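Local coordinates for protein LbaCas13a H328A (C2c2) (Lachnospiraceae bacterium NK4A179, PDB 5WLH) that probably uses a bound CRISPR guide RNA to recognise target RNA, which it then cuts as a ribonuclease of the Cas13a family, at residues A[495-509]-A[598-610]. Residues are numbered along the deposited sequence; the frame is centred on the assembly and turned at random.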
ATOM      1  N   GLU A 495      13.246   3.631   1.665  1.00 15.93           N
ATOM      2  CA  GLU A 495      14.013   2.514   2.205  1.00 16.16           C
ATOM      3  C   GLU A 495      13.112   1.569   2.975  1.00 19.10           C
ATOM      4  O   GLU A 495      13.239   0.345   2.850  1.00 19.84           O
ATOM      5  CB  GLU A 495      15.132   3.047   3.112  1.00 19.54           C
ATOM      6  CG  GLU A 495      16.067   1.968   3.663  1.00 21.77           C
ATOM      7  CD  GLU A 495      17.217   2.607   4.430  1.00 30.83           C
ATOM      8  OE1 GLU A 495      16.976   3.079   5.561  1.00 31.83           O
ATOM      9  OE2 GLU A 495      18.344   2.665   3.883  1.00 30.85           O
ATOM     10  N   GLU A 496      12.215   2.122   3.807  1.00 17.62           N
ATOM     11  CA  GLU A 496      11.345   1.272   4.617  1.00 18.10           C
ATOM     12  C   GLU A 496      10.390   0.472   3.752  1.00 18.52           C
ATOM     13  O   GLU A 496      10.118  -0.696   4.048  1.00 18.50           O
ATOM     14  CB  GLU A 496      10.587   2.112   5.645  1.00 19.16           C
ATOM     15  CG  GLU A 496      11.550   2.642   6.712  1.00 23.05           C
ATOM     16  CD  GLU A 496      10.876   3.373   7.867  1.00 27.18           C
ATOM     17  OE1 GLU A 496       9.687   3.696   7.767  1.00 27.42           O
ATOM     18  OE2 GLU A 496      11.569   3.627   8.887  1.00 33.36           O
ATOM     19  N   MET A 497       9.890   1.066   2.667  1.00 18.28           N
ATOM     20  CA  MET A 497       9.034   0.299   1.760  1.00 16.14           C
ATOM     21  C   MET A 497       9.790  -0.892   1.196  1.00 17.91           C
ATOM     22  O   MET A 497       9.298  -2.021   1.219  1.00 19.49           O
ATOM     23  CB  MET A 497       8.521   1.174   0.609  1.00 17.38           C
ATOM     24  CG  MET A 497       7.600   2.301   1.008  1.00 25.25           C
ATOM     25  SD  MET A 497       5.915   1.812   1.339  1.00 34.26           S
ATOM     26  CE  MET A 497       5.262   1.693  -0.334  1.00 34.81           C
ATOM     27  N   LEU A 498      11.005  -0.655   0.688  1.00 18.32           N
ATOM     28  CA  LEU A 498      11.749  -1.752   0.082  1.00 16.66           C
ATOM     29  C   LEU A 498      12.105  -2.801   1.121  1.00 16.25           C
ATOM     30  O   LEU A 498      12.028  -4.007   0.844  1.00 16.44           O
ATOM     31  CB  LEU A 498      13.013  -1.230  -0.608  1.00 19.83           C
ATOM     32  CG  LEU A 498      13.799  -2.334  -1.333  1.00 22.16           C
ATOM     33  CD1 LEU A 498      12.976  -2.871  -2.501  1.00 18.75           C
ATOM     34  CD2 LEU A 498      15.157  -1.807  -1.803  1.00 23.11           C
ATOM     35  N   GLN A 499      12.498  -2.357   2.318  1.00 18.27           N
ATOM     36  CA  GLN A 499      12.791  -3.284   3.408  1.00 20.20           C
ATOM     37  C   GLN A 499      11.591  -4.176   3.710  1.00 17.61           C
ATOM     38  O   GLN A 499      11.723  -5.397   3.885  1.00 17.50           O
ATOM     39  CB  GLN A 499      13.188  -2.487   4.654  1.00 21.63           C
ATOM     40  CG  GLN A 499      13.699  -3.338   5.792  1.00 23.57           C
ATOM     41  CD  GLN A 499      15.204  -3.403   5.782  1.00 29.73           C
ATOM     42  OE1 GLN A 499      15.884  -2.425   6.107  1.00 27.56           O
ATOM     43  NE2 GLN A 499      15.742  -4.549   5.385  1.00 29.16           N
ATOM     44  N   ARG A 500      10.407  -3.572   3.805  1.00 17.03           N
ATOM     45  CA  ARG A 500       9.209  -4.341   4.137  1.00 17.93           C
ATOM     46  C   ARG A 500       8.808  -5.251   2.983  1.00 19.35           C
ATOM     47  O   ARG A 500       8.460  -6.419   3.190  1.00 18.27           O
ATOM     48  CB  ARG A 500       8.080  -3.382   4.514  1.00 19.70           C
ATOM     49  CG  ARG A 500       6.827  -4.040   5.039  1.00 20.33           C
ATOM     50  CD  ARG A 500       5.933  -3.003   5.743  1.00 18.30           C
ATOM     51  NE  ARG A 500       5.492  -1.989   4.788  1.00 20.06           N
ATOM     52  CZ  ARG A 500       5.938  -0.741   4.723  1.00 20.87           C
ATOM     53  NH1 ARG A 500       6.851  -0.301   5.583  1.00 21.68           N
ATOM     54  NH2 ARG A 500       5.455   0.079   3.789  1.00 19.07           N
ATOM     55  N   GLU A 501       8.892  -4.752   1.751  1.00 15.66           N
ATOM     56  CA  GLU A 501       8.618  -5.607   0.604  1.00 19.51           C
ATOM     57  C   GLU A 501       9.579  -6.790   0.558  1.00 18.54           C
ATOM     58  O   GLU A 501       9.168  -7.923   0.272  1.00 19.48           O
ATOM     59  CB  GLU A 501       8.695  -4.784  -0.683  1.00 20.56           C
ATOM     60  CG  GLU A 501       7.587  -3.712  -0.780  1.00 20.27           C
ATOM     61  CD  GLU A 501       8.036  -2.396  -1.438  1.00 23.52           C
ATOM     62  OE1 GLU A 501       9.174  -2.319  -1.934  1.00 22.41           O
ATOM     63  OE2 GLU A 501       7.234  -1.430  -1.453  1.00 23.04           O
ATOM     64  N   THR A 502      10.867  -6.545   0.825  1.00 19.14           N
ATOM     65  CA  THR A 502      11.849  -7.623   0.812  1.00 19.58           C
ATOM     66  C   THR A 502      11.577  -8.625   1.919  1.00 21.03           C
ATOM     67  O   THR A 502      11.767  -9.832   1.732  1.00 20.95           O
ATOM     68  CB  THR A 502      13.262  -7.031   0.943  1.00 23.25           C
ATOM     69  OG1 THR A 502      13.476  -6.122  -0.142  1.00 23.93           O
ATOM     70  CG2 THR A 502      14.341  -8.124   0.896  1.00 27.82           C
ATOM     71  N   ALA A 503      11.097  -8.146   3.070  1.00 20.34           N
ATOM     72  CA  ALA A 503      10.818  -9.046   4.181  1.00 21.06           C
ATOM     73  C   ALA A 503       9.767 -10.071   3.792  1.00 18.67           C
ATOM     74  O   ALA A 503       9.819 -11.226   4.230  1.00 19.60           O
ATOM     75  CB  ALA A 503      10.360  -8.247   5.400  1.00 23.24           C
ATOM     76  N   VAL A 504       8.797  -9.656   2.977  1.00 17.31           N
ATOM     77  CA  VAL A 504       7.750 -10.560   2.525  1.00 17.75           C
ATOM     78  C   VAL A 504       8.356 -11.674   1.686  1.00 17.70           C
ATOM     79  O   VAL A 504       8.044 -12.854   1.873  1.00 19.29           O
ATOM     80  CB  VAL A 504       6.692  -9.767   1.732  1.00 21.21           C
ATOM     81  CG1 VAL A 504       5.764 -10.713   0.941  1.00 20.61           C
ATOM     82  CG2 VAL A 504       5.907  -8.846   2.673  1.00 22.01           C
ATOM     83  N   TYR A 505       9.272 -11.314   0.782  1.00 18.91           N
ATOM     84  CA  TYR A 505       9.868 -12.304  -0.112  1.00 20.07           C
ATOM     85  C   TYR A 505      10.813 -13.232   0.631  1.00 18.01           C
ATOM     86  O   TYR A 505      10.882 -14.419   0.286  1.00 21.78           O
ATOM     87  CB  TYR A 505      10.581 -11.612  -1.274  1.00 15.52           C
ATOM     88  CG  TYR A 505       9.580 -10.870  -2.106  1.00 23.44           C
ATOM     89  CD1 TYR A 505       8.449 -11.520  -2.594  1.00 27.44           C
ATOM     90  CD2 TYR A 505       9.713  -9.514  -2.336  1.00 25.35           C
ATOM     91  CE1 TYR A 505       7.496 -10.840  -3.337  1.00 29.65           C
ATOM     92  CE2 TYR A 505       8.767  -8.828  -3.062  1.00 27.15           C
ATOM     93  CZ  TYR A 505       7.667  -9.487  -3.557  1.00 29.74           C
ATOM     94  OH  TYR A 505       6.724  -8.793  -4.286  1.00 38.06           O
ATOM     95  N   VAL A 506      11.524 -12.726   1.651  1.00 16.28           N
ATOM     96  CA  VAL A 506      12.300 -13.615   2.523  1.00 16.74           C
ATOM     97  C   VAL A 506      11.402 -14.707   3.093  1.00 22.32           C
ATOM     98  O   VAL A 506      11.734 -15.898   3.044  1.00 21.48           O
ATOM     99  CB  VAL A 506      13.000 -12.821   3.641  1.00 17.98           C
ATOM    100  CG1 VAL A 506      13.680 -13.778   4.668  1.00 21.91           C
ATOM    101  CG2 VAL A 506      14.026 -11.893   3.054  1.00 20.27           C
ATOM    102  N   ALA A 507      10.228 -14.319   3.605  1.00 17.93           N
ATOM    103  CA  ALA A 507       9.290 -15.300   4.145  1.00 22.70           C
ATOM    104  C   ALA A 507       8.859 -16.308   3.081  1.00 22.45           C
ATOM    105  O   ALA A 507       8.801 -17.511   3.355  1.00 22.18           O
ATOM    106  CB  ALA A 507       8.062 -14.596   4.734  1.00 20.76           C
ATOM    107  N   PHE A 508       8.542 -15.839   1.860  1.00 19.42           N
ATOM    108  CA  PHE A 508       8.100 -16.759   0.820  1.00 18.67           C
ATOM    109  C   PHE A 508       9.232 -17.667   0.365  1.00 22.02           C
ATOM    110  O   PHE A 508       9.000 -18.836   0.039  1.00 21.27           O
ATOM    111  CB  PHE A 508       7.528 -16.002  -0.384  1.00 18.48           C
ATOM    112  CG  PHE A 508       6.070 -15.644  -0.226  1.00 23.08           C
ATOM    113  CD1 PHE A 508       5.088 -16.626  -0.317  1.00 24.94           C
ATOM    114  CD2 PHE A 508       5.683 -14.337   0.029  1.00 26.89           C
ATOM    115  CE1 PHE A 508       3.738 -16.306  -0.163  1.00 24.43           C
ATOM    116  CE2 PHE A 508       4.328 -14.003   0.189  1.00 23.10           C
ATOM    117  CZ  PHE A 508       3.362 -14.982   0.093  1.00 24.47           C
ATOM    118  N   ALA A 509      10.450 -17.139   0.292  1.00 19.56           N
ATOM    119  CA  ALA A 509      11.570 -17.978  -0.105  1.00 20.00           C
ATOM    120  C   ALA A 509      11.764 -19.097   0.903  1.00 21.57           C
ATOM    121  O   ALA A 509      11.982 -20.256   0.526  1.00 21.26           O
ATOM    122  CB  ALA A 509      12.845 -17.139  -0.225  1.00 23.44           C
ATOM    123  N   VAL A 598      21.412 -18.601   4.195  1.00 21.27           N
ATOM    124  CA  VAL A 598      21.402 -17.426   3.328  1.00 21.96           C
ATOM    125  C   VAL A 598      20.102 -16.665   3.504  1.00 23.69           C
ATOM    126  O   VAL A 598      20.097 -15.444   3.696  1.00 21.00           O
ATOM    127  CB  VAL A 598      21.604 -17.814   1.855  1.00 22.70           C
ATOM    128  CG1 VAL A 598      21.546 -16.544   1.011  1.00 24.80           C
ATOM    129  CG2 VAL A 598      22.931 -18.526   1.669  1.00 24.48           C
ATOM    130  N   ILE A 599      18.980 -17.383   3.439  1.00 21.72           N
ATOM    131  CA  ILE A 599      17.678 -16.726   3.506  1.00 22.50           C
ATOM    132  C   ILE A 599      17.508 -16.063   4.860  1.00 19.86           C
ATOM    133  O   ILE A 599      17.097 -14.902   4.952  1.00 19.47           O
ATOM    134  CB  ILE A 599      16.547 -17.730   3.226  1.00 20.89           C
ATOM    135  CG1 ILE A 599      16.639 -18.248   1.795  1.00 20.46           C
ATOM    136  CG2 ILE A 599      15.139 -17.101   3.474  1.00 22.98           C
ATOM    137  CD1 ILE A 599      15.758 -19.469   1.552  1.00 20.94           C
ATOM    138  N   TYR A 600      17.834 -16.802   5.929  1.00 21.45           N
ATOM    139  CA  TYR A 600      17.712 -16.262   7.274  1.00 21.16           C
ATOM    140  C   TYR A 600      18.524 -14.982   7.427  1.00 22.14           C
ATOM    141  O   TYR A 600      18.098 -14.055   8.116  1.00 23.46           O
ATOM    142  CB  TYR A 600      18.158 -17.295   8.312  1.00 20.34           C
ATOM    143  CG  TYR A 600      18.133 -16.719   9.699  1.00 21.82           C
ATOM    144  CD1 TYR A 600      16.930 -16.529  10.361  1.00 23.17           C
ATOM    145  CD2 TYR A 600      19.310 -16.312  10.322  1.00 25.90           C
ATOM    146  CE1 TYR A 600      16.892 -15.965  11.616  1.00 23.31           C
ATOM    147  CE2 TYR A 600      19.290 -15.761  11.578  1.00 24.37           C
ATOM    148  CZ  TYR A 600      18.083 -15.583  12.217  1.00 27.92           C
ATOM    149  OH  TYR A 600      18.076 -15.019  13.452  1.00 26.86           O
ATOM    150  N   SER A 601      19.700 -14.916   6.798  1.00 20.86           N
ATOM    151  CA  SER A 601      20.552 -13.750   6.971  1.00 21.07           C
ATOM    152  C   SER A 601      19.913 -12.493   6.409  1.00 21.23           C
ATOM    153  O   SER A 601      20.314 -11.392   6.785  1.00 21.40           O
ATOM    154  CB  SER A 601      21.922 -13.970   6.330  1.00 27.70           C
ATOM    155  OG  SER A 601      21.860 -13.959   4.924  1.00 29.05           O
ATOM    156  N   MET A 602      18.913 -12.636   5.544  1.00 19.55           N
ATOM    157  CA  MET A 602      18.196 -11.480   5.040  1.00 22.46           C
ATOM    158  C   MET A 602      17.017 -11.094   5.922  1.00 21.43           C
ATOM    159  O   MET A 602      16.478  -9.995   5.765  1.00 21.87           O
ATOM    160  CB  MET A 602      17.705 -11.742   3.609  1.00 21.38           C
ATOM    161  CG  MET A 602      17.579 -10.470   2.786  1.00 34.26           C
ATOM    162  SD  MET A 602      17.400 -10.813   1.032  1.00 39.51           S
ATOM    163  CE  MET A 602      18.063  -9.288   0.380  1.00 38.52           C
ATOM    164  N   ARG A 603      16.596 -11.963   6.829  1.00 21.71           N
ATOM    165  CA  ARG A 603      15.479 -11.606   7.696  1.00 20.86           C
ATOM    166  C   ARG A 603      15.942 -10.611   8.743  1.00 21.22           C
ATOM    167  O   ARG A 603      16.982 -10.807   9.382  1.00 23.06           O
ATOM    168  CB  ARG A 603      14.881 -12.842   8.367  1.00 22.76           C
ATOM    169  CG  ARG A 603      13.492 -12.564   8.947  1.00 26.36           C
ATOM    170  CD  ARG A 603      12.696 -13.851   9.043  1.00 30.61           C
ATOM    171  NE  ARG A 603      13.072 -14.546  10.259  1.00 26.71           N
ATOM    172  CZ  ARG A 603      12.576 -15.724  10.635  1.00 26.16           C
ATOM    173  NH1 ARG A 603      12.978 -16.273  11.767  1.00 27.34           N
ATOM    174  NH2 ARG A 603      11.682 -16.345   9.887  1.00 25.07           N
ATOM    175  N   ASN A 604      15.165  -9.538   8.925  1.00 21.26           N
ATOM    176  CA  ASN A 604      15.535  -8.474   9.857  1.00 22.53           C
ATOM    177  C   ASN A 604      16.913  -7.905   9.543  1.00 22.29           C
ATOM    178  O   ASN A 604      17.600  -7.397  10.427  1.00 22.08           O
ATOM    179  CB  ASN A 604      15.480  -8.966  11.307  1.00 20.67           C
ATOM    180  CG  ASN A 604      14.059  -9.271  11.764  1.00 25.26           C
ATOM    181  OD1 ASN A 604      13.561 -10.378  11.574  1.00 31.44           O
ATOM    182  ND2 ASN A 604      13.419  -8.298  12.384  1.00 26.22           N
ATOM    183  N   ASP A 605      17.336  -7.987   8.283  1.00 25.01           N
ATOM    184  CA  ASP A 605      18.610  -7.421   7.842  1.00 26.06           C
ATOM    185  C   ASP A 605      18.359  -5.968   7.462  1.00 33.76           C
ATOM    186  O   ASP A 605      17.802  -5.684   6.400  1.00 34.40           O
ATOM    187  CB  ASP A 605      19.185  -8.207   6.665  1.00 27.24           C
ATOM    188  CG  ASP A 605      20.619  -7.797   6.326  1.00 33.85           C
ATOM    189  OD1 ASP A 605      21.285  -7.160   7.173  1.00 35.87           O
ATOM    190  OD2 ASP A 605      21.094  -8.128   5.219  1.00 32.35           O
ATOM    191  N   SER A 606      18.783  -5.050   8.330  1.00 26.41           N
ATOM    192  CA  SER A 606      18.500  -3.632   8.148  1.00 26.16           C
ATOM    193  C   SER A 606      19.280  -3.073   6.971  1.00 25.94           C
ATOM    194  O   SER A 606      20.491  -3.299   6.859  1.00 24.49           O
ATOM    195  CB  SER A 606      18.870  -2.862   9.416  1.00 27.53           C
ATOM    196  OG  SER A 606      18.909  -1.461   9.156  1.00 28.32           O
ATOM    197  N   PHE A 607      18.593  -2.316   6.100  1.00 24.25           N
ATOM    198  CA  PHE A 607      19.288  -1.606   5.036  1.00 29.78           C
ATOM    199  C   PHE A 607      20.052  -0.403   5.577  1.00 32.73           C
ATOM    200  O   PHE A 607      21.013   0.043   4.943  1.00 36.95           O
ATOM    201  CB  PHE A 607      18.303  -1.125   3.965  1.00 29.63           C
ATOM    202  CG  PHE A 607      17.693  -2.232   3.123  1.00 27.49           C
ATOM    203  CD1 PHE A 607      18.328  -3.456   2.966  1.00 29.34           C
ATOM    204  CD2 PHE A 607      16.479  -2.023   2.470  1.00 29.04           C
ATOM    205  CE1 PHE A 607      17.758  -4.457   2.185  1.00 33.84           C
ATOM    206  CE2 PHE A 607      15.904  -3.020   1.677  1.00 27.30           C
ATOM    207  CZ  PHE A 607      16.529  -4.241   1.548  1.00 28.72           C
ATOM    208  N   HIS A 608      19.650   0.114   6.738  1.00 28.41           N
ATOM    209  CA  HIS A 608      20.184   1.359   7.281  1.00 25.02           C
ATOM    210  C   HIS A 608      21.436   1.139   8.113  1.00 31.95           C
ATOM    211  O   HIS A 608      22.347   1.976   8.084  1.00 37.67           O
ATOM    212  CB  HIS A 608      19.113   2.061   8.124  1.00 28.94           C
ATOM    213  CG  HIS A 608      19.303   3.540   8.232  1.00 38.21           C
ATOM    214  ND1 HIS A 608      19.287   4.206   9.436  1.00 40.67           N
ATOM    215  CD2 HIS A 608      19.526   4.480   7.284  1.00 43.36           C
ATOM    216  CE1 HIS A 608      19.487   5.496   9.227  1.00 39.55           C
ATOM    217  NE2 HIS A 608      19.634   5.689   7.930  1.00 45.60           N
ATOM    218  N   TYR A 609      21.498   0.037   8.859  1.00 26.66           N
ATOM    219  CA  TYR A 609      22.601  -0.220   9.784  1.00 34.06           C
ATOM    220  C   TYR A 609      23.305  -1.506   9.369  1.00 40.91           C
ATOM    221  O   TYR A 609      22.764  -2.600   9.548  1.00 40.99           O
ATOM    222  CB  TYR A 609      22.095  -0.285  11.227  1.00 29.81           C
ATOM    223  CG  TYR A 609      21.630   1.077  11.670  1.00 28.15           C
ATOM    224  CD1 TYR A 609      22.532   2.125  11.766  1.00 26.77           C
ATOM    225  CD2 TYR A 609      20.290   1.338  11.934  1.00 27.81           C
ATOM    226  CE1 TYR A 609      22.137   3.388  12.143  1.00 28.97           C
ATOM    227  CE2 TYR A 609      19.877   2.608  12.317  1.00 26.33           C
ATOM    228  CZ  TYR A 609      20.803   3.627  12.406  1.00 26.52           C
ATOM    229  OH  TYR A 609      20.434   4.893  12.757  1.00 24.36           O
ATOM    230  N   ALA A 610      24.509  -1.362   8.822  1.00 45.28           N
ATOM    231  CA  ALA A 610      25.335  -2.500   8.432  1.00 46.65           C
ATOM    232  C   ALA A 610      25.998  -3.091   9.669  1.00 45.07           C
ATOM    233  O   ALA A 610      26.765  -2.406  10.354  1.00 44.85           O
ATOM    234  CB  ALA A 610      26.389  -2.066   7.415  1.00 47.33           C
TER
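The side-chain amide of Gln499 lies across one face of the Phe607 ring, the two planes 29° apart and NE2 3.6 Å above the ring centre, while Thr502 OG1 and the backbone O of Glu495 sit at the ring's edge. Helix 486-517 here packs against a loop in which Arg603 to His608 match the R-x4-H signature of HEPN ribonucleases, probably the catalytic motif. A bend at chi2 (96°) lays the Gln499 amide over the ring while its oxygen still faces the loop backbone. Its OE1 accepts the Phe607 N-H at 2.7 Å, in the carbonyl plane and on a lone pair, and NE2 reaches Asp605 O in a weak bond. Replacing Phe607 by an alanine removes the ring, which would probably leave the Gln499 amide freer to tilt and open a gap beside Leu498, whose CG packs 3.7 Å from Phe607 CE2. Just before the loop, segment 598-602 runs roughly antiparallel to 495-509, their axes 9.4 Å apart. Here Val506 wedges in with both branches, CG1 against Ile599 CG2 and CG2 3.7 Å from Met602 CB. Asp605 turns its carboxylate to Lys905, and Arg603 pairs with Asp526. Next to Phe607, Glu495 OE1 comes within 3.4 Å of His608 CD2.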